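Local coordinates for peptidase S9 prolyl oligopeptidase catalytic domain-containing protein (PDB 4HXF), which probably cleaves peptides as an acylaminoacyl peptidase of the prolyl oligopeptidase family of serine proteases, working as a self-compartmentalizing hexamer, at residues S487-S492 against L544-C549; M471-L476 against A536-I541; S526-A531 against L555-V560. All coordinates share one frame; numbering follows the deposited sequence.

Contact 1. Residues S487-S492 against L544-C549. With Y3A (N-[(benzyloxy)carbonyl]glycyl-N-[(2S,3R)-4-chloro-3-hydroxy-1-phenylbutan-2-yl]glycinamide), chain B.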
loop_
_atom_site.group_PDB
_atom_site.type_symbol
_atom_site.label_atom_id
_atom_site.label_comp_id
_atom_site.label_asym_id
_atom_site.label_seq_id
_atom_site.Cartn_x
_atom_site.Cartn_y
_atom_site.Cartn_z
ATOM N N SER A 487 26.286 -11.301 -34.327
ATOM C CA SER A 487 27.438 -10.845 -33.512
ATOM C C SER A 487 26.924 -10.279 -32.207
ATOM O O SER A 487 26.098 -9.369 -32.207
ATOM C CB SER A 487 28.146 -9.744 -34.285
ATOM O OG SER A 487 29.051 -8.975 -33.481
ATOM N N GLU A 488 27.434 -10.753 -31.094
ATOM C CA GLU A 488 26.883 -10.368 -29.764
ATOM C C GLU A 488 27.983 -9.834 -28.877
ATOM O O GLU A 488 29.072 -10.379 -28.768
ATOM C CB GLU A 488 26.250 -11.547 -29.072
ATOM C CG GLU A 488 25.433 -12.432 -29.947
ATOM C CD GLU A 488 24.582 -13.381 -29.153
ATOM O OE1 GLU A 488 24.091 -12.923 -28.076
ATOM O OE2 GLU A 488 24.483 -14.594 -29.568
ATOM N N ASN A 489 27.717 -8.665 -28.280
ATOM C CA ASN A 489 28.550 -8.127 -27.236
ATOM C C ASN A 489 30.036 -8.160 -27.665
ATOM O O ASN A 489 30.923 -8.556 -26.909
ATOM C CB ASN A 489 28.329 -8.843 -25.905
ATOM C CG ASN A 489 26.941 -8.650 -25.372
ATOM O OD1 ASN A 489 25.972 -9.309 -25.888
ATOM N ND2 ASN A 489 26.795 -7.758 -24.377
ATOM N N GLY A 490 30.251 -7.720 -28.913
ATOM C CA GLY A 490 31.507 -7.889 -29.645
ATOM C C GLY A 490 32.476 -6.727 -29.591
ATOM O O GLY A 490 32.360 -5.888 -28.785
ATOM N N ILE A 491 33.441 -6.758 -30.455
ATOM C CA ILE A 491 34.295 -5.638 -30.779
ATOM C C ILE A 491 34.262 -5.349 -32.254
ATOM O O ILE A 491 34.411 -6.228 -33.067
ATOM C CB ILE A 491 35.770 -5.938 -30.335
ATOM C CG1 ILE A 491 35.877 -6.267 -28.864
ATOM C CG2 ILE A 491 36.672 -4.729 -30.710
ATOM C CD1 ILE A 491 36.011 -7.807 -28.610
ATOM N N SER A 492 34.023 -4.079 -32.557
ATOM C CA SER A 492 34.184 -3.471 -33.870
ATOM C C SER A 492 35.381 -2.497 -33.968
ATOM O O SER A 492 35.845 -2.323 -35.099
ATOM C CB SER A 492 32.930 -2.782 -34.461
ATOM O OG SER A 492 32.516 -1.673 -33.705
ATOM N N LEU A 544 22.921 -3.474 -22.127
ATOM C CA LEU A 544 23.300 -2.108 -21.600
ATOM C C LEU A 544 24.205 -2.089 -20.404
ATOM O O LEU A 544 24.724 -1.043 -20.038
ATOM C CB LEU A 544 22.106 -1.234 -21.298
ATOM C CG LEU A 544 21.386 -0.712 -22.561
ATOM C CD1 LEU A 544 20.154 0.185 -22.169
ATOM C CD2 LEU A 544 22.338 0.079 -23.470
ATOM N N GLU A 545 24.416 -3.247 -19.761
ATOM C CA GLU A 545 25.281 -3.275 -18.581
ATOM C C GLU A 545 26.572 -4.015 -18.891
ATOM O O GLU A 545 27.300 -4.439 -17.967
ATOM C CB GLU A 545 24.529 -3.832 -17.345
ATOM C CG GLU A 545 23.295 -3.045 -16.979
ATOM C CD GLU A 545 22.467 -3.757 -15.894
ATOM O OE1 GLU A 545 21.950 -4.867 -16.075
ATOM O OE2 GLU A 545 22.425 -3.177 -14.815
ATOM N N ASP A 546 26.838 -4.261 -20.178
ATOM C CA ASP A 546 28.098 -4.890 -20.585
ATOM C C ASP A 546 29.231 -3.829 -20.595
ATOM O O ASP A 546 29.237 -2.898 -21.436
ATOM C CB ASP A 546 28.033 -5.523 -21.970
ATOM C CG ASP A 546 29.327 -6.257 -22.319
ATOM O OD1 ASP A 546 30.372 -6.077 -21.644
ATOM O OD2 ASP A 546 29.277 -7.157 -23.200
ATOM N N TYR A 547 30.064 -3.855 -19.562
ATOM C CA TYR A 547 31.209 -2.927 -19.496
ATOM C C TYR A 547 32.511 -3.523 -20.004
ATOM O O TYR A 547 33.548 -2.824 -20.089
ATOM C CB TYR A 547 31.360 -2.343 -18.114
ATOM C CG TYR A 547 30.021 -1.744 -17.609
ATOM C CD1 TYR A 547 29.553 -2.046 -16.344
ATOM C CD2 TYR A 547 29.247 -0.969 -18.433
ATOM C CE1 TYR A 547 28.336 -1.552 -15.931
ATOM C CE2 TYR A 547 27.993 -0.475 -17.995
ATOM C CZ TYR A 547 27.575 -0.784 -16.729
ATOM O OH TYR A 547 26.318 -0.348 -16.255
ATOM N N ARG A 548 32.492 -4.811 -20.289
ATOM C CA ARG A 548 33.609 -5.503 -20.897
ATOM C C ARG A 548 33.790 -5.178 -22.367
ATOM O O ARG A 548 34.877 -4.911 -22.801
ATOM C CB ARG A 548 33.424 -7.015 -20.738
ATOM C CG ARG A 548 34.537 -7.915 -21.283
ATOM C CD ARG A 548 35.980 -7.628 -20.749
ATOM N NE ARG A 548 35.936 -7.364 -19.342
ATOM C CZ ARG A 548 35.794 -8.290 -18.403
ATOM N NH1 ARG A 548 35.564 -7.936 -17.126
ATOM N NH2 ARG A 548 35.928 -9.581 -18.752
ATOM N N CYS A 549 32.637 -5.143 -23.063
ATOM C CA CYS A 549 32.513 -4.673 -24.426
ATOM C C CYS A 549 31.339 -3.690 -24.391
ATOM O O CYS A 549 30.159 -4.083 -24.566
ATOM C CB CYS A 549 32.258 -5.764 -25.434
ATOM S SG CYS A 549 33.623 -6.989 -25.517
HETATM N N3 Y3A B . 38.333 -12.383 -20.210
HETATM C CA3 Y3A B . 38.633 -11.775 -21.520
HETATM C C3 Y3A B . 37.336 -11.077 -21.942
HETATM O O3 Y3A B . 36.416 -10.727 -21.232
HETATM C C4 Y3A B . 34.860 -11.613 -24.212
HETATM O O4 Y3A B . 35.467 -12.572 -24.999
HETATM C CA4 Y3A B . 35.861 -10.494 -23.984
HETATM N N4 Y3A B . 37.093 -11.151 -23.473
HETATM C CB4 Y3A B . 36.421 -9.813 -25.268
HETATM C CG4 Y3A B . 37.414 -8.733 -24.993
HETATM C CD1 Y3A B . 37.136 -7.539 -24.310
HETATM C CD2 Y3A B . 38.699 -8.862 -25.501
HETATM C CE1 Y3A B . 38.077 -6.549 -24.097
HETATM C CE2 Y3A B . 39.659 -7.883 -25.291
HETATM C CZ4 Y3A B . 39.360 -6.763 -24.578
HETATM C C15 Y3A B . 33.966 -11.991 -22.973
#

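Contact 2. Residues M471-L476 against A536-I541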
loop_
_atom_site.group_PDB
_atom_site.type_symbol
_atom_site.label_atom_id
_atom_site.label_comp_id
_atom_site.label_asym_id
_atom_site.label_seq_id
_atom_site.Cartn_x
_atom_site.Cartn_y
_atom_site.Cartn_z
ATOM N N MET A 471 34.934 -11.643 -34.039
ATOM C CA MET A 471 35.299 -12.468 -35.192
ATOM C C MET A 471 34.179 -12.698 -36.210
ATOM O O MET A 471 34.451 -12.784 -37.390
ATOM C CB MET A 471 35.735 -13.839 -34.764
ATOM C CG MET A 471 36.377 -14.712 -35.844
ATOM S SD MET A 471 37.987 -14.063 -36.339
ATOM C CE MET A 471 38.936 -14.151 -34.854
ATOM N N THR A 472 32.945 -12.652 -35.778
ATOM C CA THR A 472 31.794 -12.625 -36.658
ATOM C C THR A 472 31.804 -11.332 -37.480
ATOM O O THR A 472 31.631 -11.339 -38.690
ATOM C CB THR A 472 30.456 -12.719 -35.853
ATOM O OG1 THR A 472 30.399 -14.020 -35.218
ATOM C CG2 THR A 472 29.218 -12.599 -36.741
ATOM N N ASN A 473 31.963 -10.208 -36.777
ATOM C CA ASN A 473 32.115 -8.897 -37.475
ATOM C C ASN A 473 33.192 -8.941 -38.545
ATOM O O ASN A 473 33.085 -8.549 -39.727
ATOM C CB ASN A 473 32.448 -7.752 -36.501
ATOM C CG ASN A 473 31.396 -7.474 -35.464
ATOM O OD1 ASN A 473 30.219 -7.861 -35.591
ATOM N ND2 ASN A 473 31.817 -6.725 -34.391
ATOM N N TRP A 474 34.356 -9.459 -38.118
ATOM C CA TRP A 474 35.544 -9.517 -38.953
ATOM C C TRP A 474 35.339 -10.385 -40.131
ATOM O O TRP A 474 35.581 -10.018 -41.284
ATOM C CB TRP A 474 36.677 -10.027 -38.099
ATOM C CG TRP A 474 38.033 -9.985 -38.791
ATOM C CD1 TRP A 474 38.779 -11.075 -39.085
ATOM C CD2 TRP A 474 38.885 -8.814 -39.096
ATOM N NE1 TRP A 474 39.960 -10.729 -39.657
ATOM C CE2 TRP A 474 40.091 -9.345 -39.692
ATOM C CE3 TRP A 474 38.731 -7.433 -39.032
ATOM C CZ2 TRP A 474 41.130 -8.551 -40.036
ATOM C CZ3 TRP A 474 39.753 -6.621 -39.456
ATOM C CH2 TRP A 474 40.937 -7.130 -39.961
ATOM N N ALA A 475 34.773 -11.562 -39.908
ATOM C CA ALA A 475 34.518 -12.536 -40.952
ATOM C C ALA A 475 33.621 -11.956 -42.065
ATOM O O ALA A 475 33.867 -12.148 -43.285
ATOM C CB ALA A 475 33.813 -13.754 -40.361
ATOM N N LEU A 476 32.632 -11.166 -41.645
ATOM C CA LEU A 476 31.705 -10.626 -42.667
ATOM C C LEU A 476 32.366 -9.505 -43.440
ATOM O O LEU A 476 31.991 -9.194 -44.577
ATOM C CB LEU A 476 30.422 -10.100 -42.029
ATOM C CG LEU A 476 29.290 -11.116 -41.935
ATOM C CD1 LEU A 476 29.599 -12.522 -41.527
ATOM C CD2 LEU A 476 28.021 -10.454 -41.298
ATOM N N ALA A 536 26.542 -9.757 -46.167
ATOM C CA ALA A 536 25.586 -10.669 -45.556
ATOM C C ALA A 536 24.773 -9.982 -44.503
ATOM O O ALA A 536 25.319 -9.172 -43.755
ATOM C CB ALA A 536 26.357 -11.844 -44.876
ATOM N N PRO A 537 23.494 -10.309 -44.389
ATOM C CA PRO A 537 22.711 -9.738 -43.273
ATOM C C PRO A 537 23.283 -10.068 -41.900
ATOM O O PRO A 537 23.752 -11.218 -41.665
ATOM C CB PRO A 537 21.319 -10.353 -43.417
ATOM C CG PRO A 537 21.520 -11.442 -44.412
ATOM C CD PRO A 537 22.703 -11.196 -45.236
ATOM N N LEU A 538 23.249 -9.078 -41.045
ATOM C CA LEU A 538 23.870 -9.168 -39.722
ATOM C C LEU A 538 22.882 -8.696 -38.639
ATOM O O LEU A 538 22.232 -7.695 -38.748
ATOM C CB LEU A 538 25.110 -8.279 -39.692
ATOM C CG LEU A 538 25.777 -8.130 -38.318
ATOM C CD1 LEU A 538 26.400 -9.461 -37.780
ATOM C CD2 LEU A 538 26.873 -7.024 -38.472
ATOM N N LEU A 539 22.782 -9.475 -37.590
ATOM C CA LEU A 539 22.083 -9.117 -36.342
ATOM C C LEU A 539 23.122 -8.876 -35.325
ATOM O O LEU A 539 23.984 -9.764 -35.023
ATOM C CB LEU A 539 21.153 -10.244 -35.857
ATOM C CG LEU A 539 20.482 -9.969 -34.523
ATOM C CD1 LEU A 539 19.565 -8.717 -34.478
ATOM C CD2 LEU A 539 19.742 -11.284 -34.146
ATOM N N LEU A 540 23.088 -7.677 -34.775
ATOM C CA LEU A 540 23.921 -7.279 -33.630
ATOM C C LEU A 540 23.088 -7.351 -32.366
ATOM O O LEU A 540 21.912 -6.906 -32.314
ATOM C CB LEU A 540 24.491 -5.843 -33.820
ATOM C CG LEU A 540 25.590 -5.769 -34.861
ATOM C CD1 LEU A 540 25.653 -4.311 -35.458
ATOM C CD2 LEU A 540 26.956 -6.255 -34.244
ATOM N N ILE A 541 23.636 -8.033 -31.320
ATOM C CA ILE A 541 22.976 -8.111 -30.030
ATOM C C ILE A 541 23.908 -7.480 -29.048
ATOM O O ILE A 541 25.123 -7.813 -29.022
ATOM C CB ILE A 541 22.719 -9.593 -29.644
ATOM C CG1 ILE A 541 21.710 -10.221 -30.577
ATOM C CG2 ILE A 541 22.180 -9.643 -28.188
ATOM C CD1 ILE A 541 21.402 -11.713 -30.471
HETATM O O HOH W 1 29.577 -10.185 -45.606
#

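Contact 3. Residues S526-A531 against L555-V560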
loop_
_atom_site.group_PDB
_atom_site.type_symbol
_atom_site.label_atom_id
_atom_site.label_comp_id
_atom_site.label_asym_id
_atom_site.label_seq_id
_atom_site.Cartn_x
_atom_site.Cartn_y
_atom_site.Cartn_z
ATOM N N SER A 526 40.445 -3.767 -36.925
ATOM C CA SER A 526 39.122 -3.450 -36.446
ATOM C C SER A 526 38.085 -3.555 -37.556
ATOM O O SER A 526 38.212 -2.850 -38.570
ATOM C CB SER A 526 39.108 -1.996 -35.893
ATOM O OG SER A 526 39.791 -1.918 -34.602
ATOM N N PRO A 527 37.047 -4.354 -37.354
ATOM C CA PRO A 527 35.959 -4.499 -38.381
ATOM C C PRO A 527 35.323 -3.166 -38.850
ATOM O O PRO A 527 34.980 -3.100 -40.022
ATOM C CB PRO A 527 34.922 -5.391 -37.701
ATOM C CG PRO A 527 35.762 -6.200 -36.725
ATOM C CD PRO A 527 36.889 -5.343 -36.292
ATOM N N LEU A 528 35.216 -2.203 -37.943
ATOM C CA LEU A 528 34.568 -0.940 -38.272
ATOM C C LEU A 528 35.089 -0.345 -39.559
ATOM O O LEU A 528 34.310 0.156 -40.396
ATOM C CB LEU A 528 34.686 0.077 -37.110
ATOM C CG LEU A 528 33.826 1.330 -37.277
ATOM C CD1 LEU A 528 32.396 0.939 -37.073
ATOM C CD2 LEU A 528 34.235 2.374 -36.174
ATOM N N PHE A 529 36.386 -0.408 -39.759
ATOM C CA PHE A 529 37.014 0.273 -40.881
ATOM C C PHE A 529 36.787 -0.438 -42.228
ATOM O O PHE A 529 37.087 0.124 -43.313
ATOM C CB PHE A 529 38.479 0.443 -40.623
ATOM C CG PHE A 529 38.733 1.370 -39.550
ATOM C CD1 PHE A 529 38.723 0.985 -38.252
ATOM C CD2 PHE A 529 38.750 2.743 -39.824
ATOM C CE1 PHE A 529 38.836 1.878 -37.237
ATOM C CE2 PHE A 529 38.838 3.703 -38.797
ATOM C CZ PHE A 529 38.928 3.242 -37.471
ATOM N N TYR A 530 36.286 -1.665 -42.178
ATOM C CA TYR A 530 36.010 -2.478 -43.360
ATOM C C TYR A 530 34.571 -2.747 -43.578
ATOM O O TYR A 530 34.173 -3.641 -44.336
ATOM C CB TYR A 530 36.732 -3.850 -43.163
ATOM C CG TYR A 530 38.257 -3.719 -42.944
ATOM C CD1 TYR A 530 38.790 -3.651 -41.657
ATOM C CD2 TYR A 530 39.150 -3.926 -43.966
ATOM C CE1 TYR A 530 40.136 -3.604 -41.438
ATOM C CE2 TYR A 530 40.553 -3.955 -43.723
ATOM C CZ TYR A 530 41.007 -3.805 -42.428
ATOM O OH TYR A 530 42.377 -3.668 -42.260
ATOM N N ALA A 531 33.726 -1.954 -42.890
ATOM C CA ALA A 531 32.245 -2.074 -43.032
ATOM C C ALA A 531 31.749 -2.094 -44.467
ATOM O O ALA A 531 30.775 -2.780 -44.729
ATOM C CB ALA A 531 31.642 -0.905 -42.256
ATOM N N LEU A 555 26.860 -0.579 -31.413
ATOM C CA LEU A 555 26.029 0.498 -32.006
ATOM C C LEU A 555 26.794 1.276 -33.083
ATOM O O LEU A 555 26.232 1.686 -34.139
ATOM C CB LEU A 555 25.444 1.380 -30.918
ATOM C CG LEU A 555 24.510 2.515 -31.396
ATOM C CD1 LEU A 555 23.381 1.890 -32.268
ATOM C CD2 LEU A 555 23.891 3.317 -30.194
ATOM N N MET A 556 28.098 1.470 -32.906
ATOM C CA MET A 556 28.885 2.158 -33.938
ATOM C C MET A 556 28.867 1.353 -35.216
ATOM O O MET A 556 28.743 1.924 -36.268
ATOM C CB MET A 556 30.315 2.522 -33.493
ATOM C CG MET A 556 30.432 3.473 -32.376
ATOM S SD MET A 556 32.156 4.010 -32.107
ATOM C CE MET A 556 32.986 2.479 -31.793
ATOM N N PHE A 557 29.093 0.047 -35.128
ATOM C CA PHE A 557 29.103 -0.857 -36.246
ATOM C C PHE A 557 27.720 -0.852 -36.950
ATOM O O PHE A 557 27.647 -0.687 -38.184
ATOM C CB PHE A 557 29.571 -2.226 -35.864
ATOM C CG PHE A 557 30.033 -3.111 -37.013
ATOM C CD1 PHE A 557 30.906 -2.711 -38.037
ATOM C CD2 PHE A 557 29.754 -4.470 -36.953
ATOM C CE1 PHE A 557 31.282 -3.585 -39.027
ATOM C CE2 PHE A 557 30.217 -5.350 -37.926
ATOM C CZ PHE A 557 31.041 -4.930 -38.900
ATOM N N TYR A 558 26.673 -0.921 -36.175
ATOM C CA TYR A 558 25.315 -0.791 -36.661
ATOM C C TYR A 558 25.076 0.522 -37.428
ATOM O O TYR A 558 24.658 0.498 -38.628
ATOM C CB TYR A 558 24.318 -0.892 -35.510
ATOM C CG TYR A 558 22.869 -0.690 -35.979
ATOM C CD1 TYR A 558 22.189 -1.674 -36.672
ATOM C CD2 TYR A 558 22.264 0.523 -35.839
ATOM C CE1 TYR A 558 20.907 -1.452 -37.165
ATOM C CE2 TYR A 558 21.013 0.790 -36.350
ATOM C CZ TYR A 558 20.328 -0.231 -37.010
ATOM O OH TYR A 558 19.080 -0.040 -37.558
ATOM N N HIS A 559 25.392 1.680 -36.803
ATOM C CA HIS A 559 25.171 2.942 -37.511
ATOM C C HIS A 559 25.952 3.103 -38.819
ATOM O O HIS A 559 25.458 3.615 -39.829
ATOM C CB HIS A 559 25.498 4.154 -36.615
ATOM C CG HIS A 559 24.525 4.424 -35.526
ATOM N ND1 HIS A 559 24.828 5.174 -34.418
ATOM C CD2 HIS A 559 23.109 4.197 -35.460
ATOM C CE1 HIS A 559 23.639 5.371 -33.680
ATOM N NE2 HIS A 559 22.632 4.789 -34.343
ATOM N N VAL A 560 27.229 2.674 -38.745
ATOM C CA VAL A 560 28.120 2.806 -39.896
ATOM C C VAL A 560 27.653 1.884 -40.987
ATOM O O VAL A 560 27.614 2.292 -42.170
ATOM C CB VAL A 560 29.588 2.620 -39.513
ATOM C CG1 VAL A 560 30.410 2.355 -40.759
ATOM C CG2 VAL A 560 30.107 3.813 -38.665
#

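Contact 1. Residues S487-S492 against L544-C549
The chain at Asn-489, just past strand 484-488, comes alongside the loop after strand 538-543 at Cys-549, where the two CA atoms are 6.0 Å apart. Nearby, ND2 of Asn-489 donates to OD2 of Asp-546 at 2.8 Å with an N-H...O angle of 155°. CG of Asp-546 stands anti to the backbone N (chi1 -176°), which carries the carboxylate across to Asn-489, nearly coplanar with the amide, and the bond uses the anti lone pair of OD2. OD2 is also hydrogen-bonded to ND1 of His-578, while OD1 is met from above the carboxylate plane by N of Cys-549 at 2.8 Å in an almost straight bond (175°), an Asx motif. An alanine here would probably leave His-578 ND1 without its mate, Asn-489 ND2 with Ser-543 OG but not the carboxylate, and N of Cys-549 without the acceptor that closes the Asx motif. Cys-549 directs its CB at segment 487-492; its SG lies 3.4 Å from O of Asn-489 and 4.0 Å from CD1 of Ile-491. That CD1 also reaches CB4 of the inhibitor (3.9 Å), whose phenyl CD1 lies 3.8 Å from Cys-549 SG. Arg-548 NH2 holds the inhibitor carbonyl O3 at 2.8 Å, in the guanidinium plane. Arg-548 and Cys-549, from the acid's loop, and Ile-491 line the inhibitor pocket, consistent with a Ser-466, His-578, Asp-546 catalytic triad in an alpha/beta hydrolase fold.

Contact 2. Residues M471-L476 against A536-I541
Leu-476 packs on Ala-536 and Leu-538 in a buried, mainly apolar helix-on-sheet contact within the hydrolase domain, helix 467-478 lying over the start of strand 538-543. The axes of 471-476 and 538-541 approach to 10.6 Å and run nearly antiparallel, at 158°. One methyl of Leu-476 does most of the touching: CD2 lies 4.2 Å from CB of Ala-536 and 4.0 Å from CB of Leu-538, and the two leucine side chains cross obliquely. The chi1 of Leu-476, -92°, is some 30° off a staggered position, which suggests that this leucine is fitted to its neighbours at a small torsional cost. At the Ala-536 end of the contact a water joins the two backbones, donating to O of Leu-476 and accepting from N of Ala-536. Further along, CG2 of Thr-472 stands 4.3 Å from CD1 of Leu-538. The geometry is that of a three-layered alpha/beta hydrolase core: the helix follows the probable nucleophile elbow at Ser-466 and belongs to the beta-alpha-beta crossover from strand 460-465 to strand 484-488, while 538-543 is the next parallel strand of the sheet. Asn-473 brings the polar element. Its OD1 rests 3.9 Å from CD2 of Leu-540, the side chains crossing at about a right angle, but the amide makes its bonds to others, OD1 with OG of Ser-487 and ND2 with O of Ile-491; with both ends engaged, the rotation of the amide is fixed. Phe-557 and Leu-561 of helix 552-563 press on Leu-538 as well, and Leu-539 meets Phe-133 of a neighbouring subunit.

Contact 3. Residues S526-A531 against L555-V560
The ring of Phe-557 meets Leu-528 at its edge: CD1 of Leu-528 lies near the ring plane, 4.1 Å from CD1 of Phe-557. Two further groups approach the ring obliquely, the carbonyl oxygen of Pro-527, 3.9 Å from CE1 of Phe-557, and the methyl of Ala-531, whose CB is 4.2 Å from that same CE1. CB of Pro-527 meets CZ of Phe-557 at 4.1 Å, from above the ring plane. The oxygen of Pro-527 also accepts from N of Tyr-530, a bond of the 3-10 segment 527-531, so its polar end is satisfied although it faces an aromatic carbon. Leu-528 has CG anti to the backbone N (chi1 -170°), which brings CG to the helix side; its CD1 methyl rests 3.8 Å from CA of Phe-557, with CG2 of Val-560 4.0 Å away. One turn on, CB of Ala-531 touches CG1 of Val-560 at 3.8 Å. Leucine and alanine on one side thus interleave with phenylalanine and valine on the other, and the two segments are joined by van der Waals contacts. Other sides of helix 552-563 serve different partners: His-559, one ring face of which carries the CD1 methyl of Leu-555, bonds through ND1 to O of Ala-499 of a neighbouring subunit, and Tyr-558 OH bonds to O of Asp-136 there. Helix 552-563 makes the crossover between the parallel strands 538-543 and 568-573, and the contact seats the last part of the long connection from 484-488 to 538-543 on that helix, on the face of the alpha/beta hydrolase sheet that also carries helix 467-478.

How the contacts relate
Three neighbouring contacts build one flank of the catalytic domain outward from the inhibitor pocket. Contact 1 holds pocket residues and the probable catalytic acid; contacts 2 and 3 lie farther from the inhibitor, each with its centre about 13 Å from that of contact 1 and about 10 Å from the other. Contacts 1 and 2 meet in the sheet, N of Asn-489 reaching O of Ile-541 at 2.8 Å. Ser-492 ties contact 1 to contact 3, its O lying 2.9 Å from N of Leu-528. Between contacts 2 and 3, OD1 of Asn-473 packs 3.4 Å from CE2 of Phe-557. The side chains of Asn-473 and Pro-527 are each about 11 Å from the inhibitor, a second layer around the pocket.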